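Local coordinates for protein alpha-14 giardin (Giardia lamblia, PDB 3CHJ) that binds calcium and, in its presence, phospholipid, and may serve as a calcium-regulated structural link between the membrane and the underlying axoneme, at residues Leu169-Val181 against Lys211-Phe225. Numbering follows the deposited sequence.
With CA (calcium ion), chain B.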
loop_
_atom_site.group_PDB
_atom_site.type_symbol
_atom_site.label_atom_id
_atom_site.label_comp_id
_atom_site.label_asym_id
_atom_site.label_seq_id
_atom_site.Cartn_x
_atom_site.Cartn_y
_atom_site.Cartn_z
ATOM N N LEU A 169 -0.108 27.143 -3.408
ATOM C CA LEU A 169 -0.043 26.941 -4.858
ATOM C C LEU A 169 1.108 27.734 -5.466
ATOM O O LEU A 169 1.889 27.216 -6.277
ATOM C CB LEU A 169 -1.371 27.361 -5.496
ATOM C CG LEU A 169 -1.517 27.124 -6.987
ATOM C CD1 LEU A 169 -1.283 25.645 -7.291
ATOM C CD2 LEU A 169 -2.885 27.548 -7.413
ATOM N N VAL A 170 1.210 29.006 -5.077
ATOM C CA VAL A 170 2.291 29.854 -5.526
ATOM C C VAL A 170 3.639 29.286 -5.074
ATOM O O VAL A 170 4.610 29.234 -5.844
ATOM C CB VAL A 170 2.075 31.301 -5.027
ATOM C CG1 VAL A 170 3.287 32.145 -5.295
ATOM C CG2 VAL A 170 0.831 31.893 -5.716
ATOM N N LEU A 171 3.684 28.831 -3.824
ATOM C CA LEU A 171 4.902 28.263 -3.258
ATOM C C LEU A 171 5.348 26.960 -3.944
ATOM O O LEU A 171 6.538 26.781 -4.242
ATOM C CB LEU A 171 4.725 28.047 -1.750
ATOM C CG LEU A 171 4.678 29.357 -0.944
ATOM C CD1 LEU A 171 4.191 29.063 0.460
ATOM C CD2 LEU A 171 6.045 30.025 -0.925
ATOM N N VAL A 172 4.387 26.076 -4.214
ATOM C CA VAL A 172 4.750 24.820 -4.870
ATOM C C VAL A 172 5.144 25.005 -6.345
ATOM O O VAL A 172 6.047 24.326 -6.840
ATOM C CB VAL A 172 3.718 23.685 -4.661
ATOM C CG1 VAL A 172 2.514 23.761 -5.625
ATOM C CG2 VAL A 172 4.446 22.333 -4.778
ATOM N N ARG A 173 4.494 25.951 -7.019
ATOM C CA ARG A 173 4.928 26.325 -8.363
ATOM C C ARG A 173 6.364 26.839 -8.365
ATOM O O ARG A 173 7.171 26.450 -9.213
ATOM C CB ARG A 173 3.987 27.353 -8.991
ATOM C CG ARG A 173 4.462 27.858 -10.341
ATOM C CD ARG A 173 4.380 26.766 -11.410
ATOM N NE ARG A 173 4.467 27.332 -12.764
ATOM C CZ ARG A 173 4.139 26.679 -13.878
ATOM N NH1 ARG A 173 3.721 25.422 -13.829
ATOM N NH2 ARG A 173 4.237 27.284 -15.057
ATOM N N LYS A 174 6.689 27.716 -7.415
ATOM C CA LYS A 174 8.057 28.212 -7.264
ATOM C C LYS A 174 9.049 27.057 -7.099
ATOM O O LYS A 174 10.077 26.994 -7.776
ATOM C CB LYS A 174 8.129 29.194 -6.085
ATOM C CG LYS A 174 9.468 29.889 -5.881
ATOM C CD LYS A 174 10.404 29.082 -4.988
ATOM C CE LYS A 174 11.832 29.606 -5.027
ATOM N NZ LYS A 174 12.745 28.841 -4.120
ATOM N N ALA A 175 8.697 26.116 -6.229
ATOM C CA ALA A 175 9.532 24.945 -5.989
ATOM C C ALA A 175 9.702 24.089 -7.248
ATOM O O ALA A 175 10.795 23.611 -7.541
ATOM C CB ALA A 175 8.937 24.126 -4.843
ATOM N N ILE A 176 8.619 23.903 -7.991
ATOM C CA ILE A 176 8.657 23.110 -9.217
ATOM C C ILE A 176 9.551 23.766 -10.284
ATOM O O ILE A 176 10.232 23.085 -11.052
ATOM C CB ILE A 176 7.225 22.876 -9.720
ATOM C CG1 ILE A 176 6.536 21.830 -8.823
ATOM C CG2 ILE A 176 7.215 22.459 -11.199
ATOM C CD1 ILE A 176 5.021 21.711 -9.015
ATOM N N GLU A 177 9.561 25.093 -10.294
ATOM C CA GLU A 177 10.309 25.823 -11.319
ATOM C C GLU A 177 11.811 25.766 -11.146
ATOM O O GLU A 177 12.542 25.834 -12.141
ATOM C CB GLU A 177 9.827 27.274 -11.435
ATOM C CG GLU A 177 8.497 27.378 -12.137
ATOM C CD GLU A 177 8.096 28.808 -12.468
ATOM O OE1 GLU A 177 8.982 29.668 -12.651
ATOM O OE2 GLU A 177 6.885 29.069 -12.560
ATOM N N THR A 178 12.280 25.620 -9.903
ATOM C CA THR A 178 13.723 25.589 -9.618
ATOM C C THR A 178 14.292 24.174 -9.650
ATOM O O THR A 178 13.683 23.230 -9.109
ATOM C CB THR A 178 14.042 26.185 -8.242
ATOM O OG1 THR A 178 13.382 25.404 -7.227
ATOM C CG2 THR A 178 13.577 27.639 -8.137
ATOM N N LYS A 179 15.460 24.023 -10.274
ATOM C CA LYS A 179 16.151 22.741 -10.320
ATOM C C LYS A 179 16.619 22.334 -8.924
ATOM O O LYS A 179 17.338 23.081 -8.253
ATOM C CB LYS A 179 17.338 22.812 -11.282
ATOM C CG LYS A 179 17.998 21.478 -11.569
ATOM C CD LYS A 179 19.272 21.666 -12.386
ATOM C CE LYS A 179 18.945 22.009 -13.838
ATOM N NZ LYS A 179 20.170 22.238 -14.665
ATOM N N GLY A 180 16.185 21.156 -8.484
ATOM C CA GLY A 180 16.544 20.639 -7.161
ATOM C C GLY A 180 15.673 21.231 -6.054
ATOM O O GLY A 180 15.060 22.288 -6.229
ATOM N N VAL A 181 15.606 20.543 -4.913
ATOM C CA VAL A 181 14.853 21.045 -3.766
ATOM C C VAL A 181 15.730 22.041 -3.022
ATOM O O VAL A 181 16.729 21.655 -2.401
ATOM C CB VAL A 181 14.430 19.899 -2.805
ATOM C CG1 VAL A 181 13.675 20.444 -1.609
ATOM C CG2 VAL A 181 13.589 18.842 -3.553
ATOM N N LYS A 211 -4.629 27.302 -12.878
ATOM C CA LYS A 211 -3.821 28.517 -12.819
ATOM C C LYS A 211 -2.657 28.523 -13.814
ATOM O O LYS A 211 -2.300 29.589 -14.323
ATOM C CB LYS A 211 -3.306 28.749 -11.388
ATOM C CG LYS A 211 -2.596 30.097 -11.197
ATOM C CD LYS A 211 -2.117 30.267 -9.758
ATOM C CE LYS A 211 -1.378 31.582 -9.561
ATOM N NZ LYS A 211 -2.323 32.751 -9.613
ATOM N N TYR A 212 -2.076 27.343 -14.086
ATOM C CA TYR A 212 -0.857 27.226 -14.885
ATOM C C TYR A 212 -1.059 26.605 -16.260
ATOM O O TYR A 212 -0.258 25.782 -16.717
ATOM C CB TYR A 212 0.253 26.529 -14.076
ATOM C CG TYR A 212 0.537 27.277 -12.792
ATOM C CD1 TYR A 212 1.051 28.573 -12.819
ATOM C CD2 TYR A 212 0.276 26.696 -11.548
ATOM C CE1 TYR A 212 1.289 29.277 -11.636
ATOM C CE2 TYR A 212 0.518 27.391 -10.352
ATOM C CZ TYR A 212 1.025 28.680 -10.411
ATOM O OH TYR A 212 1.267 29.390 -9.258
ATOM N N ASN A 213 -2.141 27.047 -16.901
ATOM C CA ASN A 213 -2.454 26.714 -18.286
ATOM C C ASN A 213 -2.412 25.214 -18.561
ATOM O O ASN A 213 -1.849 24.780 -19.570
ATOM C CB ASN A 213 -1.513 27.465 -19.235
ATOM C CG ASN A 213 -1.995 27.432 -20.691
ATOM O OD1 ASN A 213 -3.188 27.598 -20.981
ATOM N ND2 ASN A 213 -1.068 27.213 -21.601
ATOM N N GLY A 214 -2.993 24.439 -17.639
ATOM C CA GLY A 214 -3.108 22.989 -17.789
ATOM C C GLY A 214 -1.893 22.166 -17.388
ATOM O O GLY A 214 -1.894 20.939 -17.554
ATOM N N ASP A 215 -0.852 22.815 -16.856
ATOM C CA ASP A 215 0.319 22.084 -16.349
ATOM C C ASP A 215 -0.132 21.133 -15.252
ATOM O O ASP A 215 -1.144 21.377 -14.616
ATOM C CB ASP A 215 1.384 23.019 -15.784
ATOM C CG ASP A 215 2.236 23.704 -16.855
ATOM O OD1 ASP A 215 2.082 23.435 -18.079
ATOM O OD2 ASP A 215 3.095 24.527 -16.448
ATOM N N SER A 216 0.636 20.055 -15.035
ATOM C CA SER A 216 0.270 19.012 -14.059
ATOM C C SER A 216 1.132 19.050 -12.799
ATOM O O SER A 216 2.361 19.114 -12.901
ATOM C CB SER A 216 0.394 17.632 -14.704
ATOM O OG SER A 216 0.563 16.632 -13.720
ATOM N N LEU A 217 0.492 18.991 -11.632
ATOM C CA LEU A 217 1.214 18.984 -10.358
ATOM C C LEU A 217 2.088 17.732 -10.261
ATOM O O LEU A 217 3.252 17.818 -9.864
ATOM C CB LEU A 217 0.229 19.075 -9.191
ATOM C CG LEU A 217 0.759 18.913 -7.759
ATOM C CD1 LEU A 217 1.822 19.969 -7.477
ATOM C CD2 LEU A 217 -0.415 19.027 -6.778
ATOM N N ARG A 218 1.539 16.584 -10.657
ATOM C CA ARG A 218 2.334 15.344 -10.648
ATOM C C ARG A 218 3.528 15.414 -11.595
ATOM O O ARG A 218 4.583 14.882 -11.281
ATOM C CB ARG A 218 1.474 14.131 -10.961
ATOM C CG ARG A 218 2.121 12.800 -10.487
ATOM C CD ARG A 218 1.222 11.717 -10.963
ATOM N NE ARG A 218 1.469 10.370 -10.439
ATOM C CZ ARG A 218 2.326 9.494 -10.954
ATOM N NH1 ARG A 218 3.126 9.846 -11.964
ATOM N NH2 ARG A 218 2.396 8.270 -10.428
ATOM N N ALA A 219 3.369 16.042 -12.762
ATOM C CA ALA A 219 4.507 16.257 -13.649
ATOM C C ALA A 219 5.596 17.108 -12.982
ATOM O O ALA A 219 6.787 16.880 -13.202
ATOM C CB ALA A 219 4.031 16.892 -14.968
ATOM N N GLY A 220 5.170 18.081 -12.159
ATOM C CA GLY A 220 6.084 18.910 -11.379
ATOM C C GLY A 220 6.856 18.095 -10.348
ATOM O O GLY A 220 8.030 18.331 -10.116
ATOM N N VAL A 221 6.191 17.109 -9.754
ATOM C CA VAL A 221 6.862 16.177 -8.833
ATOM C C VAL A 221 7.970 15.439 -9.561
ATOM O O VAL A 221 9.091 15.304 -9.049
ATOM C CB VAL A 221 5.859 15.176 -8.208
ATOM C CG1 VAL A 221 6.602 13.988 -7.580
ATOM C CG2 VAL A 221 4.991 15.888 -7.167
ATOM N N GLU A 222 7.662 14.989 -10.791
ATOM C CA GLU A 222 8.626 14.259 -11.590
ATOM C C GLU A 222 9.827 15.147 -11.903
ATOM O O GLU A 222 10.952 14.690 -11.818
ATOM C CB GLU A 222 7.975 13.734 -12.880
ATOM C CG GLU A 222 6.927 12.647 -12.634
ATOM C CD GLU A 222 5.719 12.654 -13.587
ATOM O OE1 GLU A 222 5.868 12.953 -14.808
ATOM O OE2 GLU A 222 4.595 12.343 -13.097
ATOM N N ASP A 223 9.585 16.421 -12.217
ATOM C CA ASP A 223 10.668 17.369 -12.491
ATOM C C ASP A 223 11.581 17.501 -11.277
ATOM O O ASP A 223 12.807 17.497 -11.402
ATOM C CB ASP A 223 10.131 18.760 -12.846
ATOM C CG ASP A 223 9.440 18.808 -14.191
ATOM O OD1 ASP A 223 9.546 17.843 -14.974
ATOM O OD2 ASP A 223 8.781 19.831 -14.460
ATOM N N GLU A 224 10.964 17.593 -10.103
ATOM C CA GLU A 224 11.668 18.003 -8.875
ATOM C C GLU A 224 12.509 16.911 -8.231
ATOM O O GLU A 224 13.573 17.191 -7.655
ATOM C CB GLU A 224 10.667 18.550 -7.845
ATOM C CG GLU A 224 11.297 19.058 -6.527
ATOM C CD GLU A 224 11.933 20.450 -6.631
ATOM O OE1 GLU A 224 12.554 20.779 -7.668
ATOM O OE2 GLU A 224 11.827 21.223 -5.663
ATOM N N PHE A 225 12.009 15.686 -8.292
ATOM C CA PHE A 225 12.574 14.605 -7.500
ATOM C C PHE A 225 13.111 13.494 -8.364
ATOM O O PHE A 225 12.738 13.365 -9.522
ATOM C CB PHE A 225 11.495 14.029 -6.590
ATOM C CG PHE A 225 10.959 15.006 -5.568
ATOM C CD1 PHE A 225 11.735 15.357 -4.467
ATOM C CD2 PHE A 225 9.689 15.567 -5.700
ATOM C CE1 PHE A 225 11.242 16.259 -3.486
ATOM C CE2 PHE A 225 9.189 16.469 -4.732
ATOM C CZ PHE A 225 9.985 16.817 -3.625
HETATM CA CA CA B . 12.884 23.113 -6.846
HETATM O O HOH W 1 11.836 20.991 -10.423
HETATM O O HOH W 2 9.681 22.299 -13.698
HETATM O O HOH W 3 15.125 18.863 -9.795
#
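I176 fills the hollow that G220 leaves in helix 217-224. Its CG2 lies 3.7 Å from G220 CA, and CD1 reaches on to L217 CD1. G220 has no side chain, which leaves room for I176; the axes of helices 169-177 and 217-224 pass 9.2 Å apart at 41°. V172 CG1 adds a looser apolar touch on L217 CD1.

At one end, R173 lies over Y212. Its CD sits above the ring centre, 3.8 Å from the centroid, and its guanidinium stacks nearly parallel (7°), off-centre. K211 CG covers the opposite face, so the ring is sandwiched. The bend of the R173 chain at its second torsion carries it across the ring toward D215. NH1 and NH2 both donate to D215 OD2 in the guanidinium plane, NH1 by the shorter and straighter bond (2.8 Å), NH2 by a longer and more bent one. L169 CG packs against Y212 CE2, and its CD2 meets K211 CD.

At the other end, E224 reaches into the loop after helix 169-177. Its OE1 and OE2 both bind calcium, each at 2.5 Å. A175 O, T178 O, T178 OG1 and G180 O bind the same ion, and E185 completes the site. Loop carbonyls joined by a bidentate acid from farther along the chain resemble the type II calcium site of annexins. W189 NE1 also donates to E224 OE2. Beside the carboxylate of E224, V181 CG2 packs against F225 CE1 at 3.5 Å.

The pair lies in the all-helical fold, about 25 Å from the centre of the chain to the centre of the contact. Helix 186-195 packs on V172, A175 and I176, helix 198-211 on L169, I176 and D215, helix 227-241 on V221, and helix 144-154 on V181 and F225.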